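Local coordinates for uncharacterized protein (Bacteroides ovatus, PDB 4DQA), which is of unknown function but probably binds carbohydrate, pairing an N-terminal BT_3987-like domain with a concanavalin A-like lectin/glucanase domain, at residues M68-V71 against S72-K75; V115-S118 against S119-T122; I188-I191 against G192-G195; R293-N296 against Q297-N301. All coordinates share one frame; numbering follows the deposited sequence.

Contact 1 of 4, residues M68-V71 against S72-K75; sequences MLDV and SQVK
The flat amide of Gln73 meets Asp70 at its edge and Leu69 on one face. Asp70 N approaches OE1 of Gln73 in the amide plane, on a lone pair, at 2.8 Å, although the N-H itself is bent (139°). Over one face lies the methyl CD2 of Leu69, 4.0 Å from CD of Gln73 and displaced from it toward OE1. The carboxylate of Asp70 is turned 39° from the amide, and of the Asp70 side chain it is CB that comes closest, 3.4 Å from OE1 of Gln73. At the far end of the amide, NE2 of Gln73 is tied to the carbonyl of Ser98, so both polar atoms are engaged and the rotation of the group is fixed.

The chain of Gln73 gets there by leaving its backbone between N and C (chi1 68°) and then running extended back toward Asp70. The path is tight, with CG of Gln73 2.9 Å from Asp70 O. That same carbonyl accepts Gln73 N at 2.9 Å, and one residue on Val74 N bonds Val71 O at 3.1 Å.

Leu69, which is buried, and Val74 both rest on Leu97 and Leu111. Two successive i to i+3 bonds make this a single 3-10 turn, braced by a side chain, that links strands 67-68 and 74-76 of the E-set-like N-terminal domain.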
loop_
_atom_site.group_PDB
_atom_site.type_symbol
_atom_site.label_atom_id
_atom_site.label_comp_id
_atom_site.label_asym_id
_atom_site.label_seq_id
_atom_site.Cartn_x
_atom_site.Cartn_y
_atom_site.Cartn_z
HETATM N N MSE A 68 16.254 6.647 1.853
HETATM C CA MSE A 68 17.073 7.727 2.317
HETATM C C MSE A 68 16.316 9.051 2.298
HETATM O O MSE A 68 15.608 9.359 1.353
HETATM C CB MSE A 68 18.267 7.776 1.374
HETATM C CG MSE A 68 19.180 8.885 1.611
HETATM SE SE MSE A 68 20.680 8.298 2.654
HETATM C CE MSE A 68 21.468 9.938 2.611
ATOM N N LEU A 69 16.439 9.825 3.362
ATOM C CA LEU A 69 15.886 11.170 3.379
ATOM C C LEU A 69 16.762 12.051 2.495
ATOM O O LEU A 69 17.935 11.755 2.310
ATOM C CB LEU A 69 15.906 11.725 4.800
ATOM C CG LEU A 69 14.885 11.170 5.783
ATOM C CD1 LEU A 69 15.135 11.729 7.159
ATOM C CD2 LEU A 69 13.503 11.525 5.320
ATOM N N ASP A 70 16.184 13.130 1.968
ATOM C CA ASP A 70 16.945 14.122 1.206
ATOM C C ASP A 70 17.765 15.031 2.112
ATOM O O ASP A 70 17.262 15.563 3.086
ATOM C CB ASP A 70 16.000 14.975 0.349
ATOM C CG ASP A 70 15.452 14.220 -0.840
ATOM O OD1 ASP A 70 16.094 13.233 -1.273
ATOM O OD2 ASP A 70 14.379 14.624 -1.343
ATOM N N VAL A 71 19.026 15.225 1.760
ATOM C CA VAL A 71 19.949 16.037 2.529
ATOM C C VAL A 71 19.448 17.466 2.637
ATOM O O VAL A 71 19.797 18.174 3.580
ATOM C CB VAL A 71 21.333 16.053 1.858
ATOM C CG1 VAL A 71 22.303 16.955 2.611
ATOM C CG2 VAL A 71 21.871 14.637 1.765
ATOM N N SER A 72 18.638 17.893 1.673
ATOM C CA SER A 72 18.139 19.261 1.675
ATOM C C SER A 72 17.207 19.499 2.847
ATOM O O SER A 72 16.962 20.640 3.223
ATOM C CB SER A 72 17.424 19.591 0.359
ATOM O OG SER A 72 16.208 18.869 0.220
ATOM N N GLN A 73 16.681 18.434 3.434
ATOM C CA GLN A 73 15.767 18.603 4.561
ATOM C C GLN A 73 16.474 18.415 5.914
ATOM O O GLN A 73 15.829 18.363 6.962
ATOM C CB GLN A 73 14.536 17.684 4.410
ATOM C CG GLN A 73 14.811 16.200 4.545
ATOM C CD GLN A 73 13.709 15.319 3.929
ATOM O OE1 GLN A 73 13.982 14.465 3.076
ATOM N NE2 GLN A 73 12.473 15.505 4.380
ATOM N N VAL A 74 17.802 18.357 5.886
ATOM C CA VAL A 74 18.599 18.187 7.091
ATOM C C VAL A 74 19.437 19.433 7.388
ATOM O O VAL A 74 20.157 19.922 6.522
ATOM C CB VAL A 74 19.569 17.006 6.937
ATOM C CG1 VAL A 74 20.434 16.860 8.148
ATOM C CG2 VAL A 74 18.796 15.726 6.681
ATOM N N LYS A 75 19.308 19.950 8.607
ATOM C CA LYS A 75 20.145 21.055 9.064
ATOM C C LYS A 75 20.790 20.706 10.398
ATOM O O LYS A 75 20.146 20.185 11.293
ATOM C CB LYS A 75 19.323 22.340 9.178
ATOM C CG LYS A 75 18.908 22.911 7.827
#

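Contact 2 of 4, residues V115-S118 against S119-T122; sequences VHSS and SVST
Ser117 turns its hydroxyl into the bend that follows it, where two consecutive backbone N-H groups, those of Ser119 and Val120, converge on one oxygen. Its OG stands opposite the backbone N and beside the carbonyl carbon (chi1 179°), which carries it forward along the chain. Val120 N reaches OG of Ser117 at 3.1 Å in an almost straight bond (172°), and Ser119 N reaches the same OG at 3.0 Å with a little more bend. Val120 swings its CG2 alongside this serine, 3.7 Å from Ser117 OG, while the carbonyl O of Val120 presses on CB of Ser117 at 3.2 Å.

Farther back, Thr122 faces the incoming strand with its methyl branch. CG2 of Thr122 lies 3.6 Å from Val115 O and 4.0 Å from CA of His116, touching backbone more than side chain. Its OG1 branch diverges from the methyl and bonds Asn127 ND2. The side chain of His116 leaves the backbone away from the returning chain, and its NE2 bonds Ser48 OG.

The hydroxyl of Ser119 accepts from Asp44 N, and Ser117 OG is also bonded to Asp44 O, so two serines of the bend hold both backbone polar groups of one residue of strand 43-49. The returning chain runs 148° from the incoming one and delivers Val120 to Val9.

The Ser117 to Ser119 bond makes an ST turn. With two N-H groups donating to it and Asp44 O left to receive its proton, the Ser117 hydroxyl has its rotation fixed.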
loop_
_atom_site.group_PDB
_atom_site.type_symbol
_atom_site.label_atom_id
_atom_site.label_comp_id
_atom_site.label_asym_id
_atom_site.label_seq_id
_atom_site.Cartn_x
_atom_site.Cartn_y
_atom_site.Cartn_z
ATOM N N VAL A 115 30.360 10.229 11.444
ATOM C CA VAL A 115 31.257 11.060 12.239
ATOM C C VAL A 115 32.670 10.984 11.663
ATOM O O VAL A 115 33.115 9.936 11.155
ATOM C CB VAL A 115 31.227 10.689 13.758
ATOM C CG1 VAL A 115 31.715 9.257 13.984
ATOM C CG2 VAL A 115 32.055 11.672 14.585
ATOM N N HIS A 116 33.378 12.106 11.754
ATOM C CA HIS A 116 34.737 12.291 11.290
ATOM C C HIS A 116 35.526 12.922 12.443
ATOM O O HIS A 116 34.940 13.523 13.358
ATOM C CB HIS A 116 34.783 13.290 10.123
ATOM C CG HIS A 116 33.828 13.011 9.014
ATOM N ND1 HIS A 116 34.081 12.106 8.007
ATOM C CD2 HIS A 116 32.606 13.530 8.753
ATOM C CE1 HIS A 116 33.047 12.069 7.185
ATOM N NE2 HIS A 116 32.152 12.945 7.599
ATOM N N SER A 117 36.854 12.845 12.390
ATOM C CA SER A 117 37.659 13.560 13.355
ATOM C C SER A 117 38.945 14.046 12.718
ATOM O O SER A 117 39.586 13.312 11.976
ATOM C CB SER A 117 38.010 12.671 14.559
ATOM O OG SER A 117 38.824 13.364 15.507
ATOM N N SER A 118 39.301 15.284 13.020
ATOM C CA SER A 118 40.582 15.813 12.587
ATOM C C SER A 118 41.677 15.538 13.611
ATOM O O SER A 118 42.849 15.875 13.390
ATOM C CB SER A 118 40.466 17.316 12.312
ATOM O OG SER A 118 40.065 18.033 13.486
ATOM N N SER A 119 41.318 14.928 14.738
ATOM C CA SER A 119 42.233 14.691 15.852
ATOM C C SER A 119 42.692 13.248 15.929
ATOM O O SER A 119 43.878 12.973 16.197
ATOM C CB SER A 119 41.554 15.027 17.193
ATOM O OG SER A 119 41.280 16.403 17.328
ATOM N N VAL A 120 41.743 12.328 15.799
ATOM C CA VAL A 120 42.019 10.907 15.904
ATOM C C VAL A 120 41.277 10.143 14.815
ATOM O O VAL A 120 40.554 10.735 14.009
ATOM C CB VAL A 120 41.595 10.350 17.270
ATOM C CG1 VAL A 120 42.348 11.038 18.391
ATOM C CG2 VAL A 120 40.099 10.518 17.476
ATOM N N SER A 121 41.438 8.825 14.813
ATOM C CA SER A 121 40.741 7.958 13.859
ATOM C C SER A 121 39.328 7.630 14.302
ATOM O O SER A 121 39.023 7.643 15.486
ATOM C CB SER A 121 41.511 6.646 13.701
ATOM O OG SER A 121 42.694 6.868 12.961
ATOM N N THR A 122 38.458 7.319 13.348
ATOM C CA THR A 122 37.167 6.763 13.702
ATOM C C THR A 122 37.189 5.262 13.454
ATOM O O THR A 122 38.049 4.753 12.729
ATOM C CB THR A 122 36.037 7.386 12.887
ATOM O OG1 THR A 122 36.163 6.983 11.523
ATOM C CG2 THR A 122 36.073 8.896 12.980
#

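Contact 3 of 4, residues I188-I191 against G192-G195; sequences ILRI and GDAG
A local ion pair, partly buried, spans the corner where strand 187-190 of the concanavalin A-like domain gives way to the short, weakly bonded strand 192-193: Arg190 before the bend meets Asp193 after it. NH2 of Arg190 and OD2 of Asp193 are 3.5 Å apart, but the oxygen sits well off the guanidinium plane, so the attraction is one of charge and no N-H is aimed at it. The two flat groups are tilted 31° to each other, with CB of Asp193 over a guanidinium face, 3.9 Å from Arg190 CZ. A water completes the link, accepting from Arg190 NH2 at 3.0 Å and donating to Asp193 OD2 at 3.0 Å.

Arg190 runs extended from CG to NE and passes the carbonyl of Gly192, with its CD 3.7 Å from Gly192 O. Each ion has a stronger partner outside the bend: NE of Arg190 pairs with Glu205 on strand 203-208, and OD1 of Asp193 bonds Asn177 ND2. The arginine is therefore shared by Asp193 and Glu205.

Ile191 turns to the other side, packing on Leu204, Ile180 and Ile169. Just after the corner at Ile191, Gly192 adopts a positive phi (88°), where a CB would collide with Ile191 O. A partly exposed ion pair flanks one side and a buried isoleucine the other, at the edge of the small sheet 187-190, 203-208, 212-213 of this lectin-like domain.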
loop_
_atom_site.group_PDB
_atom_site.type_symbol
_atom_site.label_atom_id
_atom_site.label_comp_id
_atom_site.label_asym_id
_atom_site.label_seq_id
_atom_site.Cartn_x
_atom_site.Cartn_y
_atom_site.Cartn_z
ATOM N N ILE A 188 -17.171 -12.510 -13.333
ATOM C CA ILE A 188 -17.621 -11.602 -12.286
ATOM C C ILE A 188 -17.288 -12.179 -10.900
ATOM O O ILE A 188 -17.380 -13.387 -10.669
ATOM C CB ILE A 188 -19.122 -11.270 -12.474
ATOM C CG1 ILE A 188 -19.541 -10.046 -11.641
ATOM C CG2 ILE A 188 -19.977 -12.462 -12.129
ATOM C CD1 ILE A 188 -20.901 -9.473 -12.002
ATOM N N LEU A 189 -16.836 -11.303 -10.015
ATOM C CA LEU A 189 -16.602 -11.630 -8.619
ATOM C C LEU A 189 -17.757 -11.083 -7.801
ATOM O O LEU A 189 -18.113 -9.892 -7.891
ATOM C CB LEU A 189 -15.275 -11.036 -8.151
ATOM C CG LEU A 189 -14.876 -11.307 -6.701
ATOM C CD1 LEU A 189 -14.581 -12.779 -6.530
ATOM C CD2 LEU A 189 -13.661 -10.453 -6.330
ATOM N N ARG A 190 -18.399 -11.986 -7.060
ATOM C CA ARG A 190 -19.573 -11.633 -6.274
ATOM C C ARG A 190 -19.537 -12.358 -4.945
ATOM O O ARG A 190 -18.669 -13.201 -4.693
ATOM C CB ARG A 190 -20.839 -12.002 -7.046
ATOM C CG ARG A 190 -21.026 -13.486 -7.279
ATOM C CD ARG A 190 -22.152 -13.761 -8.284
ATOM N NE ARG A 190 -22.401 -15.188 -8.467
ATOM C CZ ARG A 190 -23.097 -15.692 -9.488
ATOM N NH1 ARG A 190 -23.611 -14.884 -10.416
ATOM N NH2 ARG A 190 -23.254 -16.993 -9.583
ATOM N N ILE A 191 -20.490 -12.009 -4.084
ATOM C CA ILE A 191 -20.695 -12.758 -2.845
ATOM C C ILE A 191 -22.115 -13.273 -2.916
ATOM O O ILE A 191 -23.076 -12.490 -2.977
ATOM C CB ILE A 191 -20.532 -11.904 -1.577
ATOM C CG1 ILE A 191 -19.260 -11.051 -1.660
ATOM C CG2 ILE A 191 -20.479 -12.834 -0.386
ATOM C CD1 ILE A 191 -19.137 -10.029 -0.550
ATOM N N GLY A 192 -22.247 -14.593 -2.959
ATOM C CA GLY A 192 -23.535 -15.244 -2.973
ATOM C C GLY A 192 -24.179 -15.475 -4.317
ATOM O O GLY A 192 -24.024 -14.688 -5.249
ATOM N N ASP A 193 -24.914 -16.572 -4.401
ATOM C CA ASP A 193 -25.939 -16.706 -5.450
ATOM C C ASP A 193 -27.063 -17.567 -4.883
ATOM O O ASP A 193 -27.414 -18.622 -5.426
ATOM C CB ASP A 193 -25.364 -17.312 -6.727
ATOM C CG ASP A 193 -26.370 -17.284 -7.869
ATOM O OD1 ASP A 193 -27.119 -16.284 -7.975
ATOM O OD2 ASP A 193 -26.409 -18.253 -8.648
ATOM N N ALA A 194 -27.619 -17.138 -3.762
ATOM C CA ALA A 194 -28.480 -18.021 -2.972
ATOM C C ALA A 194 -29.789 -18.382 -3.639
ATOM O O ALA A 194 -30.405 -19.410 -3.285
ATOM C CB ALA A 194 -28.723 -17.408 -1.603
ATOM N N GLY A 195 -30.238 -17.550 -4.574
ATOM C CA GLY A 195 -31.398 -17.899 -5.387
ATOM C C GLY A 195 -31.225 -19.191 -6.162
ATOM O O GLY A 195 -32.211 -19.848 -6.496
HETATM O O HOH W 1 -25.413 -18.017 -11.452
#

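Contact 4 of 4, residues R293-N296 against Q297-N301; sequences RTEN and QLKQN
Gln297 OE1 accepts the backbone N-H of Thr294 at 2.9 Å in a nearly straight bond (168°), and Thr294 returns the favour, its OG1 taking Gln297 N at 3.0 Å. These reciprocal bonds form a capping box with Thr294 as N-cap of helix 295-300. Thr294 O then accepts Leu298 N at 2.9 Å, beginning the regular helical pattern.

Arg293 folds back over the cap. Bent at chi2 and chi3, it stacks its guanidinium on the side-chain amide of Gln297, the two planes 17° apart. CB of Gln297 lies 3.6 Å from the guanidinium plane, over its centre, while Arg293 NH1 comes 3.6 Å from Gln297 CD. A water at the guanidinium edge accepts from Arg293 NE. At the other end of the helix, Asn301 ND2 bonds Gln297 O on a lone pair at 2.9 Å. Glu295 and Lys299 run side by side, but their salt bridge is long.

Around the helix, Leu298 and Glu295 rest on Tyr240 of strand 236-241, Arg293 makes a cation-pi contact with Trp289 and bonds Thr164 through its backbone N, and Asn301 O takes Arg287 NH2, so the short helix is fastened to strands 163-171, 236-241 and 282-289.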
loop_
_atom_site.group_PDB
_atom_site.type_symbol
_atom_site.label_atom_id
_atom_site.label_comp_id
_atom_site.label_asym_id
_atom_site.label_seq_id
_atom_site.Cartn_x
_atom_site.Cartn_y
_atom_site.Cartn_z
ATOM N N ARG A 293 -1.479 -11.127 -10.192
ATOM C CA ARG A 293 -0.628 -10.670 -9.125
ATOM C C ARG A 293 -0.285 -11.846 -8.220
ATOM O O ARG A 293 -1.138 -12.694 -7.931
ATOM C CB ARG A 293 -1.341 -9.568 -8.332
ATOM C CG ARG A 293 -1.609 -8.305 -9.135
ATOM C CD ARG A 293 -0.351 -7.483 -9.317
ATOM N NE ARG A 293 -0.123 -6.670 -8.138
ATOM C CZ ARG A 293 0.927 -5.878 -7.968
ATOM N NH1 ARG A 293 1.887 -5.838 -8.877
ATOM N NH2 ARG A 293 1.017 -5.147 -6.870
ATOM N N THR A 294 0.943 -11.901 -7.767
ATOM C CA THR A 294 1.352 -12.993 -6.900
ATOM C C THR A 294 0.750 -12.775 -5.501
ATOM O O THR A 294 0.312 -11.660 -5.163
ATOM C CB THR A 294 2.874 -13.055 -6.768
ATOM O OG1 THR A 294 3.342 -11.884 -6.096
ATOM C CG2 THR A 294 3.572 -13.143 -8.155
ATOM N N GLU A 295 0.736 -13.833 -4.688
ATOM C CA GLU A 295 0.283 -13.721 -3.291
ATOM C C GLU A 295 1.044 -12.617 -2.571
ATOM O O GLU A 295 0.452 -11.828 -1.834
ATOM C CB GLU A 295 0.511 -15.032 -2.535
ATOM C CG GLU A 295 -0.293 -16.182 -3.024
ATOM C CD GLU A 295 -0.334 -17.319 -2.013
ATOM O OE1 GLU A 295 0.059 -17.090 -0.842
ATOM O OE2 GLU A 295 -0.754 -18.435 -2.398
ATOM N N ASN A 296 2.356 -12.566 -2.768
ATOM C CA ASN A 296 3.170 -11.555 -2.114
ATOM C C ASN A 296 2.805 -10.154 -2.580
ATOM O O ASN A 296 2.762 -9.218 -1.790
ATOM C CB ASN A 296 4.651 -11.808 -2.334
ATOM C CG ASN A 296 5.155 -12.973 -1.520
ATOM O OD1 ASN A 296 4.556 -13.341 -0.512
ATOM N ND2 ASN A 296 6.262 -13.557 -1.946
ATOM N N GLN A 297 2.518 -10.007 -3.866
ATOM C CA GLN A 297 2.135 -8.687 -4.367
ATOM C C GLN A 297 0.790 -8.266 -3.808
ATOM O O GLN A 297 0.570 -7.090 -3.523
ATOM C CB GLN A 297 2.100 -8.682 -5.899
ATOM C CG GLN A 297 3.467 -8.637 -6.525
ATOM C CD GLN A 297 3.472 -8.957 -8.006
ATOM O OE1 GLN A 297 2.559 -9.574 -8.546
ATOM N NE2 GLN A 297 4.546 -8.535 -8.680
ATOM N N LEU A 298 -0.120 -9.214 -3.667
ATOM C CA LEU A 298 -1.409 -8.890 -3.094
ATOM C C LEU A 298 -1.250 -8.472 -1.639
ATOM O O LEU A 298 -1.806 -7.458 -1.233
ATOM C CB LEU A 298 -2.351 -10.079 -3.189
ATOM C CG LEU A 298 -2.755 -10.514 -4.594
ATOM C CD1 LEU A 298 -3.490 -11.835 -4.523
ATOM C CD2 LEU A 298 -3.636 -9.484 -5.240
ATOM N N LYS A 299 -0.489 -9.241 -0.867
ATOM C CA LYS A 299 -0.310 -8.977 0.563
ATOM C C LYS A 299 0.334 -7.655 0.842
ATOM O O LYS A 299 -0.112 -6.928 1.738
ATOM C CB LYS A 299 0.550 -10.047 1.221
ATOM C CG LYS A 299 -0.142 -11.344 1.384
ATOM C CD LYS A 299 0.869 -12.413 1.772
ATOM C CE LYS A 299 0.191 -13.767 1.872
ATOM N NZ LYS A 299 1.176 -14.865 2.041
ATOM N N GLN A 300 1.378 -7.332 0.084
ATOM C CA GLN A 300 2.173 -6.175 0.419
ATOM C C GLN A 300 1.544 -4.874 -0.031
ATOM O O GLN A 300 1.882 -3.832 0.505
ATOM C CB GLN A 300 3.560 -6.324 -0.181
ATOM C CG GLN A 300 4.324 -7.458 0.498
ATOM C CD GLN A 300 5.753 -7.545 0.036
ATOM O OE1 GLN A 300 6.112 -8.440 -0.738
ATOM N NE2 GLN A 300 6.588 -6.615 0.512
ATOM N N ASN A 301 0.595 -4.939 -0.955
ATOM C CA ASN A 301 0.027 -3.723 -1.537
ATOM C C ASN A 301 -1.456 -3.505 -1.252
ATOM O O ASN A 301 -2.097 -2.699 -1.903
ATOM C CB ASN A 301 0.272 -3.695 -3.040
ATOM C CG ASN A 301 1.728 -3.633 -3.361
ATOM O OD1 ASN A 301 2.373 -2.605 -3.144
ATOM N ND2 ASN A 301 2.286 -4.759 -3.778
HETATM O O HOH W 2 -1.667 -5.904 -5.788
#

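Overall arrangement
The four contacts are all local bends or caps, divided between the two domains. Contacts 1 and 2, centres 23 Å apart, belong to the N-terminal domain and reach the same sheet; contacts 3 and 4 belong to the lectin-like domain, and contacts 2 and 3, centres 69 Å apart, are on opposite sides of the chain's centre. Contacts 1, 2 and 4 are at the surface, and in each a side-chain oxygen accepts backbone N-H: an amide in contact 1, a hydroxyl in contact 2, both kinds in contact 4. Contact 3 is partly buried and relies on charge and a bridging water. Contacts 1 and 4 are helical, contacts 2 and 3 bend strands.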